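PDB 1SQ1: chorismate synthase from Campylobacter jejuni, which probably catalyses the FMNH2-dependent elimination of phosphate from 5-enolpyruvylshikimate-3-phosphate to give chorismate, the last step of the shikimate pathway. Local coordinates for residues A[12-23]-A[125-134]; A[60-68]-A[75-83]. All coordinates share one frame; numbering follows the deposited sequence.

Interaction 1: residues A[12-23]-A[125-134]; sequences SFGESHGVAVGC and ARESVARVAG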
loop_
_atom_site.group_PDB
_atom_site.type_symbol
_atom_site.label_atom_id
_atom_site.label_comp_id
_atom_site.label_asym_id
_atom_site.label_seq_id
_atom_site.Cartn_x
_atom_site.Cartn_y
_atom_site.Cartn_z
ATOM N N SER A 12 -15.809 -0.926 -0.374
ATOM C CA SER A 12 -17.218 -0.856 -0.746
ATOM C C SER A 12 -17.371 -0.764 -2.251
ATOM O O SER A 12 -16.692 0.006 -2.917
ATOM C CB SER A 12 -17.913 0.333 -0.068
ATOM O OG SER A 12 -17.255 1.565 -0.317
ATOM N N PHE A 13 -18.254 -1.587 -2.790
ATOM C CA PHE A 13 -18.487 -1.582 -4.213
ATOM C C PHE A 13 -19.926 -1.182 -4.448
ATOM O O PHE A 13 -20.822 -1.496 -3.658
ATOM C CB PHE A 13 -18.180 -2.952 -4.818
ATOM C CG PHE A 13 -18.895 -4.080 -4.156
ATOM C CD1 PHE A 13 -20.048 -4.614 -4.723
ATOM C CD2 PHE A 13 -18.420 -4.611 -2.961
ATOM C CE1 PHE A 13 -20.725 -5.658 -4.107
ATOM C CE2 PHE A 13 -19.087 -5.652 -2.334
ATOM C CZ PHE A 13 -20.243 -6.181 -2.908
ATOM N N GLY A 14 -20.137 -0.448 -5.528
ATOM C CA GLY A 14 -21.469 0.015 -5.837
ATOM C C GLY A 14 -22.214 -0.891 -6.786
ATOM O O GLY A 14 -21.701 -1.914 -7.243
ATOM N N GLU A 15 -23.439 -0.485 -7.087
ATOM C CA GLU A 15 -24.314 -1.223 -7.978
ATOM C C GLU A 15 -25.292 -0.222 -8.597
ATOM O O GLU A 15 -26.155 0.314 -7.904
ATOM C CB GLU A 15 -25.071 -2.278 -7.171
ATOM C CG GLU A 15 -25.670 -3.406 -7.982
ATOM C CD GLU A 15 -26.790 -2.953 -8.891
ATOM O OE1 GLU A 15 -26.509 -2.488 -10.020
ATOM O OE2 GLU A 15 -27.958 -3.063 -8.463
ATOM N N SER A 16 -25.148 0.046 -9.891
ATOM C CA SER A 16 -26.037 0.987 -10.565
ATOM C C SER A 16 -27.493 0.651 -10.247
ATOM O O SER A 16 -27.797 -0.438 -9.754
ATOM C CB SER A 16 -25.804 0.938 -12.075
ATOM O OG SER A 16 -24.449 1.214 -12.380
ATOM N N HIS A 17 -28.394 1.587 -10.522
ATOM C CA HIS A 17 -29.817 1.375 -10.249
ATOM C C HIS A 17 -30.095 1.400 -8.739
ATOM O O HIS A 17 -31.248 1.330 -8.300
ATOM C CB HIS A 17 -30.277 0.039 -10.851
ATOM C CG HIS A 17 -30.048 -0.064 -12.329
ATOM N ND1 HIS A 17 -28.855 0.290 -12.924
ATOM C CD2 HIS A 17 -30.851 -0.498 -13.329
ATOM C CE1 HIS A 17 -28.933 0.078 -14.225
ATOM N NE2 HIS A 17 -30.134 -0.401 -14.498
ATOM N N GLY A 18 -29.027 1.496 -7.952
ATOM C CA GLY A 18 -29.164 1.547 -6.507
ATOM C C GLY A 18 -29.926 0.399 -5.880
ATOM O O GLY A 18 -30.491 0.543 -4.797
ATOM N N VAL A 19 -29.947 -0.743 -6.555
ATOM C CA VAL A 19 -30.645 -1.914 -6.033
ATOM C C VAL A 19 -30.089 -2.252 -4.648
ATOM O O VAL A 19 -30.841 -2.578 -3.722
ATOM C CB VAL A 19 -30.481 -3.135 -6.974
ATOM C CG1 VAL A 19 -31.173 -4.351 -6.385
ATOM C CG2 VAL A 19 -31.069 -2.814 -8.346
ATOM N N ALA A 20 -28.768 -2.162 -4.511
ATOM C CA ALA A 20 -28.108 -2.444 -3.240
ATOM C C ALA A 20 -26.612 -2.113 -3.276
ATOM O O ALA A 20 -26.002 -2.025 -4.341
ATOM C CB ALA A 20 -28.317 -3.908 -2.869
ATOM N N VAL A 21 -26.037 -1.915 -2.099
ATOM C CA VAL A 21 -24.619 -1.615 -1.979
ATOM C C VAL A 21 -23.938 -2.822 -1.339
ATOM O O VAL A 21 -24.602 -3.782 -0.946
ATOM C CB VAL A 21 -24.380 -0.384 -1.086
ATOM C CG1 VAL A 21 -25.072 0.825 -1.673
ATOM C CG2 VAL A 21 -24.898 -0.651 0.315
ATOM N N GLY A 22 -22.616 -2.780 -1.230
ATOM C CA GLY A 22 -21.910 -3.896 -0.626
ATOM C C GLY A 22 -20.523 -3.526 -0.152
ATOM O O GLY A 22 -19.902 -2.609 -0.693
ATOM N N CYS A 23 -20.040 -4.222 0.873
ATOM C CA CYS A 23 -18.705 -3.954 1.384
ATOM C C CYS A 23 -17.945 -5.252 1.629
ATOM O O CYS A 23 -18.531 -6.337 1.643
ATOM C CB CYS A 23 -18.762 -3.116 2.666
ATOM S SG CYS A 23 -19.099 -3.977 4.205
ATOM N N ALA A 125 -23.381 4.822 -6.092
ATOM C CA ALA A 125 -23.973 4.189 -4.909
ATOM C C ALA A 125 -24.008 5.122 -3.680
ATOM O O ALA A 125 -23.471 6.234 -3.717
ATOM C CB ALA A 125 -23.222 2.883 -4.575
ATOM N N ARG A 126 -24.664 4.664 -2.609
ATOM C CA ARG A 126 -24.766 5.418 -1.356
ATOM C C ARG A 126 -23.869 4.772 -0.282
ATOM O O ARG A 126 -24.360 4.156 0.672
ATOM C CB ARG A 126 -26.234 5.479 -0.888
ATOM C CG ARG A 126 -26.943 4.134 -0.703
ATOM C CD ARG A 126 -28.468 4.322 -0.635
ATOM N NE ARG A 126 -29.152 3.348 0.227
ATOM C CZ ARG A 126 -29.321 2.054 -0.053
ATOM N NH1 ARG A 126 -28.863 1.538 -1.190
ATOM N NH2 ARG A 126 -29.949 1.266 0.815
ATOM N N GLU A 127 -22.553 4.921 -0.475
ATOM C CA GLU A 127 -21.501 4.386 0.398
ATOM C C GLU A 127 -21.850 4.353 1.876
ATOM O O GLU A 127 -21.464 3.432 2.594
ATOM C CB GLU A 127 -20.203 5.191 0.210
ATOM C CG GLU A 127 -20.422 6.683 -0.089
ATOM C CD GLU A 127 -19.694 7.627 0.869
ATOM O OE1 GLU A 127 -20.052 7.675 2.067
ATOM O OE2 GLU A 127 -18.766 8.334 0.422
ATOM N N SER A 128 -22.567 5.377 2.319
ATOM C CA SER A 128 -22.994 5.512 3.702
ATOM C C SER A 128 -23.427 4.178 4.314
ATOM O O SER A 128 -22.989 3.824 5.412
ATOM C CB SER A 128 -24.142 6.518 3.769
ATOM O OG SER A 128 -24.589 6.705 5.097
ATOM N N VAL A 129 -24.284 3.443 3.600
ATOM C CA VAL A 129 -24.784 2.143 4.061
ATOM C C VAL A 129 -23.637 1.153 4.264
ATOM O O VAL A 129 -23.586 0.433 5.266
ATOM C CB VAL A 129 -25.766 1.530 3.046
ATOM C CG1 VAL A 129 -26.221 0.154 3.524
ATOM C CG2 VAL A 129 -26.952 2.451 2.858
ATOM N N ALA A 130 -22.727 1.119 3.295
ATOM C CA ALA A 130 -21.578 0.236 3.360
ATOM C C ALA A 130 -20.671 0.620 4.536
ATOM O O ALA A 130 -20.363 -0.219 5.377
ATOM C CB ALA A 130 -20.809 0.295 2.043
ATOM N N ARG A 131 -20.264 1.885 4.606
ATOM C CA ARG A 131 -19.388 2.344 5.676
ATOM C C ARG A 131 -19.913 1.883 7.026
ATOM O O ARG A 131 -19.141 1.498 7.900
ATOM C CB ARG A 131 -19.282 3.867 5.649
ATOM C CG ARG A 131 -19.220 4.450 4.235
ATOM C CD ARG A 131 -19.194 5.975 4.224
ATOM N NE ARG A 131 -17.914 6.525 4.652
ATOM C CZ ARG A 131 -17.088 7.203 3.864
ATOM N NH1 ARG A 131 -15.940 7.666 4.346
ATOM N NH2 ARG A 131 -17.409 7.426 2.597
ATOM N N VAL A 132 -21.232 1.927 7.197
ATOM C CA VAL A 132 -21.859 1.491 8.448
ATOM C C VAL A 132 -21.710 -0.032 8.639
ATOM O O VAL A 132 -21.230 -0.484 9.682
ATOM C CB VAL A 132 -23.358 1.877 8.481
ATOM C CG1 VAL A 132 -24.001 1.422 9.789
ATOM C CG2 VAL A 132 -23.496 3.375 8.330
ATOM N N ALA A 133 -22.110 -0.823 7.647
ATOM C CA ALA A 133 -21.968 -2.270 7.764
ATOM C C ALA A 133 -20.544 -2.602 8.204
ATOM O O ALA A 133 -20.333 -3.236 9.240
ATOM C CB ALA A 133 -22.266 -2.941 6.437
ATOM N N GLY A 134 -19.574 -2.159 7.406
ATOM C CA GLY A 134 -18.171 -2.407 7.699
ATOM C C GLY A 134 -17.757 -2.007 9.104
ATOM O O GLY A 134 -17.093 -2.777 9.796
#
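Val-21 stands over the start of helix 128-143 and divides its two methyls between the helix and the loop leading into it. With chi1 at -60°, CG2 is directed to Val-129, 3.6 Å from CG1 of that residue, while CG1 rests on the loop, 4.0 Å from Ala-125 CB. The Arg-126 side chain crosses that of Val-21 at about a right angle, with both its CG and its NH1 3.9 Å from Val-21 CG1; its NH2 makes a weak, long ion pair with Asp-60 OD2. Nearby lie Ser-124 and Arg-46, predicted to bind FMN and NADP(+) respectively.

The next residue of the helix, Ala-130, sets its methyl against two strands: its CB is 3.6 Å from Ser-12 CB and 4.0 Å from Cys-23 CB. The axes of strand 21-23 and helix 128-134 come within 7.3 Å, a spacing that suits small residues such as alanine. Beyond it, Cys-23 SG packs 4.0 Å from Ala-133 CB. At the loop end, Gly-14, which has no side chain, brings its CA to 3.6 Å from Ala-125 CB.

Phe-13 turns from the helix and meets its counterpart in the second subunit. On the helix side, apolar packing holds the hairpin, and small residues allow the close approach.

Interaction 2: residues A[60-68]-A[75-83]; sequences DKAQVLSGV and GHPIAIVVF. With SO4 (sulfate ion), chain C.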
loop_
_atom_site.group_PDB
_atom_site.type_symbol
_atom_site.label_atom_id
_atom_site.label_comp_id
_atom_site.label_asym_id
_atom_site.label_seq_id
_atom_site.Cartn_x
_atom_site.Cartn_y
_atom_site.Cartn_z
ATOM N N ASP A 60 -33.519 -3.145 3.176
ATOM C CA ASP A 60 -32.272 -2.607 3.717
ATOM C C ASP A 60 -31.663 -3.570 4.742
ATOM O O ASP A 60 -31.010 -3.146 5.699
ATOM C CB ASP A 60 -32.531 -1.232 4.360
ATOM C CG ASP A 60 -31.274 -0.380 4.450
ATOM O OD1 ASP A 60 -30.317 -0.795 5.138
ATOM O OD2 ASP A 60 -31.240 0.703 3.825
ATOM N N LYS A 61 -31.882 -4.866 4.539
ATOM C CA LYS A 61 -31.346 -5.880 5.442
ATOM C C LYS A 61 -29.986 -6.355 4.940
ATOM O O LYS A 61 -29.799 -6.565 3.737
ATOM C CB LYS A 61 -32.302 -7.070 5.547
ATOM C CG LYS A 61 -31.773 -8.221 6.401
ATOM C CD LYS A 61 -32.826 -9.298 6.615
ATOM C CE LYS A 61 -34.060 -8.724 7.315
ATOM N NZ LYS A 61 -33.742 -8.083 8.636
ATOM N N ALA A 62 -29.046 -6.516 5.873
ATOM C CA ALA A 62 -27.684 -6.956 5.565
ATOM C C ALA A 62 -27.578 -8.467 5.422
ATOM O O ALA A 62 -28.061 -9.212 6.271
ATOM C CB ALA A 62 -26.723 -6.473 6.658
ATOM N N GLN A 63 -26.937 -8.916 4.350
ATOM C CA GLN A 63 -26.767 -10.345 4.119
ATOM C C GLN A 63 -25.285 -10.747 4.080
ATOM O O GLN A 63 -24.607 -10.595 3.062
ATOM C CB GLN A 63 -27.450 -10.754 2.813
ATOM C CG GLN A 63 -27.622 -12.260 2.681
ATOM C CD GLN A 63 -28.295 -12.680 1.379
ATOM O OE1 GLN A 63 -29.395 -12.222 1.058
ATOM N NE2 GLN A 63 -27.638 -13.566 0.626
ATOM N N VAL A 64 -24.789 -11.253 5.202
ATOM C CA VAL A 64 -23.404 -11.682 5.294
ATOM C C VAL A 64 -23.124 -12.791 4.289
ATOM O O VAL A 64 -23.691 -13.876 4.392
ATOM C CB VAL A 64 -23.090 -12.220 6.687
ATOM C CG1 VAL A 64 -21.626 -12.612 6.767
ATOM C CG2 VAL A 64 -23.441 -11.187 7.723
ATOM N N LEU A 65 -22.241 -12.525 3.332
ATOM C CA LEU A 65 -21.909 -13.517 2.316
ATOM C C LEU A 65 -20.785 -14.496 2.661
ATOM O O LEU A 65 -20.764 -15.611 2.142
ATOM C CB LEU A 65 -21.563 -12.822 1.001
ATOM C CG LEU A 65 -22.652 -11.956 0.376
ATOM C CD1 LEU A 65 -22.234 -11.610 -1.048
ATOM C CD2 LEU A 65 -23.985 -12.703 0.366
ATOM N N SER A 66 -19.856 -14.098 3.526
ATOM C CA SER A 66 -18.734 -14.973 3.866
ATOM C C SER A 66 -17.914 -14.458 5.036
ATOM O O SER A 66 -18.297 -13.502 5.709
ATOM C CB SER A 66 -17.805 -15.105 2.664
ATOM O OG SER A 66 -17.274 -13.839 2.313
ATOM N N GLY A 67 -16.771 -15.097 5.259
ATOM C CA GLY A 67 -15.887 -14.695 6.336
ATOM C C GLY A 67 -16.349 -15.164 7.698
ATOM O O GLY A 67 -15.634 -15.007 8.694
ATOM N N VAL A 68 -17.550 -15.728 7.748
ATOM C CA VAL A 68 -18.106 -16.230 8.996
ATOM C C VAL A 68 -18.739 -17.601 8.806
ATOM O O VAL A 68 -19.299 -17.905 7.750
ATOM C CB VAL A 68 -19.176 -15.289 9.562
ATOM C CG1 VAL A 68 -18.543 -13.984 9.993
ATOM C CG2 VAL A 68 -20.245 -15.050 8.520
ATOM N N GLY A 75 -11.743 -15.560 9.586
ATOM C CA GLY A 75 -10.452 -14.925 9.415
ATOM C C GLY A 75 -10.261 -14.552 7.965
ATOM O O GLY A 75 -9.238 -13.993 7.596
ATOM N N HIS A 76 -11.253 -14.871 7.140
ATOM C CA HIS A 76 -11.207 -14.557 5.713
ATOM C C HIS A 76 -12.074 -13.327 5.449
ATOM O O HIS A 76 -12.837 -12.899 6.329
ATOM C CB HIS A 76 -11.728 -15.737 4.872
ATOM C CG HIS A 76 -10.901 -16.977 4.982
ATOM N ND1 HIS A 76 -10.814 -17.902 3.962
ATOM C CD2 HIS A 76 -10.128 -17.453 5.988
ATOM C CE1 HIS A 76 -10.020 -18.892 4.335
ATOM N NE2 HIS A 76 -9.592 -18.641 5.561
ATOM N N PRO A 77 -11.970 -12.742 4.235
ATOM C CA PRO A 77 -12.759 -11.559 3.879
ATOM C C PRO A 77 -14.247 -11.784 4.112
ATOM O O PRO A 77 -14.816 -12.774 3.657
ATOM C CB PRO A 77 -12.409 -11.334 2.408
ATOM C CG PRO A 77 -11.935 -12.668 1.953
ATOM C CD PRO A 77 -11.118 -13.143 3.106
ATOM N N ILE A 78 -14.866 -10.853 4.825
ATOM C CA ILE A 78 -16.280 -10.933 5.163
ATOM C C ILE A 78 -17.125 -10.143 4.179
ATOM O O ILE A 78 -17.302 -8.947 4.342
ATOM C CB ILE A 78 -16.499 -10.379 6.582
ATOM C CG1 ILE A 78 -15.655 -11.186 7.563
ATOM C CG2 ILE A 78 -17.964 -10.423 6.958
ATOM C CD1 ILE A 78 -15.606 -10.607 8.932
ATOM N N ALA A 79 -17.651 -10.797 3.152
ATOM C CA ALA A 79 -18.463 -10.061 2.193
ATOM C C ALA A 79 -19.865 -9.818 2.743
ATOM O O ALA A 79 -20.418 -10.650 3.463
ATOM C CB ALA A 79 -18.533 -10.804 0.865
ATOM N N ILE A 80 -20.430 -8.662 2.411
ATOM C CA ILE A 80 -21.765 -8.296 2.871
ATOM C C ILE A 80 -22.494 -7.481 1.808
ATOM O O ILE A 80 -21.894 -6.653 1.118
ATOM C CB ILE A 80 -21.711 -7.473 4.184
ATOM C CG1 ILE A 80 -21.036 -8.294 5.297
ATOM C CG2 ILE A 80 -23.116 -7.060 4.580
ATOM C CD1 ILE A 80 -21.041 -7.641 6.682
ATOM N N VAL A 81 -23.791 -7.731 1.672
ATOM C CA VAL A 81 -24.605 -7.018 0.697
ATOM C C VAL A 81 -25.875 -6.560 1.396
ATOM O O VAL A 81 -26.522 -7.343 2.097
ATOM C CB VAL A 81 -25.002 -7.920 -0.494
ATOM C CG1 VAL A 81 -25.577 -7.066 -1.612
ATOM C CG2 VAL A 81 -23.803 -8.698 -0.988
ATOM N N VAL A 82 -26.230 -5.295 1.202
ATOM C CA VAL A 82 -27.415 -4.728 1.826
ATOM C C VAL A 82 -28.340 -4.146 0.772
ATOM O O VAL A 82 -27.888 -3.454 -0.127
ATOM C CB VAL A 82 -27.024 -3.625 2.819
ATOM C CG1 VAL A 82 -28.262 -3.036 3.452
ATOM C CG2 VAL A 82 -26.109 -4.197 3.884
ATOM N N PHE A 83 -29.634 -4.438 0.888
ATOM C CA PHE A 83 -30.633 -3.938 -0.060
ATOM C C PHE A 83 -31.460 -2.791 0.523
ATOM O O PHE A 83 -32.562 -2.494 0.048
ATOM C CB PHE A 83 -31.578 -5.066 -0.494
ATOM C CG PHE A 83 -30.900 -6.175 -1.249
ATOM C CD1 PHE A 83 -30.252 -7.206 -0.567
ATOM C CD2 PHE A 83 -30.885 -6.175 -2.644
ATOM C CE1 PHE A 83 -29.593 -8.229 -1.265
ATOM C CE2 PHE A 83 -30.230 -7.191 -3.356
ATOM C CZ PHE A 83 -29.582 -8.222 -2.663
HETATM S S SO4 C . -15.788 -18.534 4.474
HETATM O O1 SO4 C . -17.077 -17.931 4.899
HETATM O O2 SO4 C . -15.770 -19.965 4.886
HETATM O O3 SO4 C . -15.664 -18.425 2.993
HETATM O O4 SO4 C . -14.658 -17.816 5.129
#
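Strands 62-64 and 78-82 run antiparallel, their axes 4.6 Å apart, with Gln-63 and Val-81 forming a hydrogen-bonded pair between the non-hydrogen-bonded pairs Ala-62 with Val-82 and Val-64 with Ile-80. Gln-63 N donates to Val-81 O (2.8 Å), and Val-81 N returns a longer bond to Gln-63 O (3.3 Å). Further along, Ala-79 O accepts from Leu-65 N and, weakly, from Ser-66 N, in the manner of a classic beta bulge.

Ala-62, Val-64, Ile-80 and Val-82 share one face, where Ala-62 CB lies 3.6 Å from Val-82 CG2; helices 36-45 and 128-143 pack there, which suits small and branched apolar residues. Leu-65 leans across the partner strand, its CD1 over Val-81 CG2 and its CB 3.6 Å from Ala-79 CB. A chi1 of 62° carries Ser-66 OG back to Pro-77 O, to which it donates (3.0 Å). Gly-67, at a positive phi of 78° and lacking a side chain, lies close to His-76 O (3.5 Å from CA).

Gly-67 N donates a weak bond to O1 of a sulfate (2.9 Å), probably from the crystallisation liquor and bound as well by Thr-74 and by Ser-124 of the second subunit. The polar end of this hairpin thus lies at a subunit boundary, while backbone bonds and apolar side chains hold the strands.

How the interactions relate
Both interactions belong to one antiparallel sheet, since strand 21-26 of interaction 1 lies beside strand 78-82 of interaction 2, with probable backbone hydrogen bonds from Cys-23 N to Ile-80 O and from Val-82 N to Val-21 O. Interaction 1 is the more buried and joins sheet to helix chiefly through apolar side-chain packing; interaction 2 joins strand to strand, chiefly through backbone bonds, and reaches the sheet's outer strand within the chain, where exposed polar residues appear. Helix 128-143 touches both, meeting Val-82 through Val-129. Along the sequence, interaction 2 is nested inside the loop closed by interaction 1, and both extend to the second subunit.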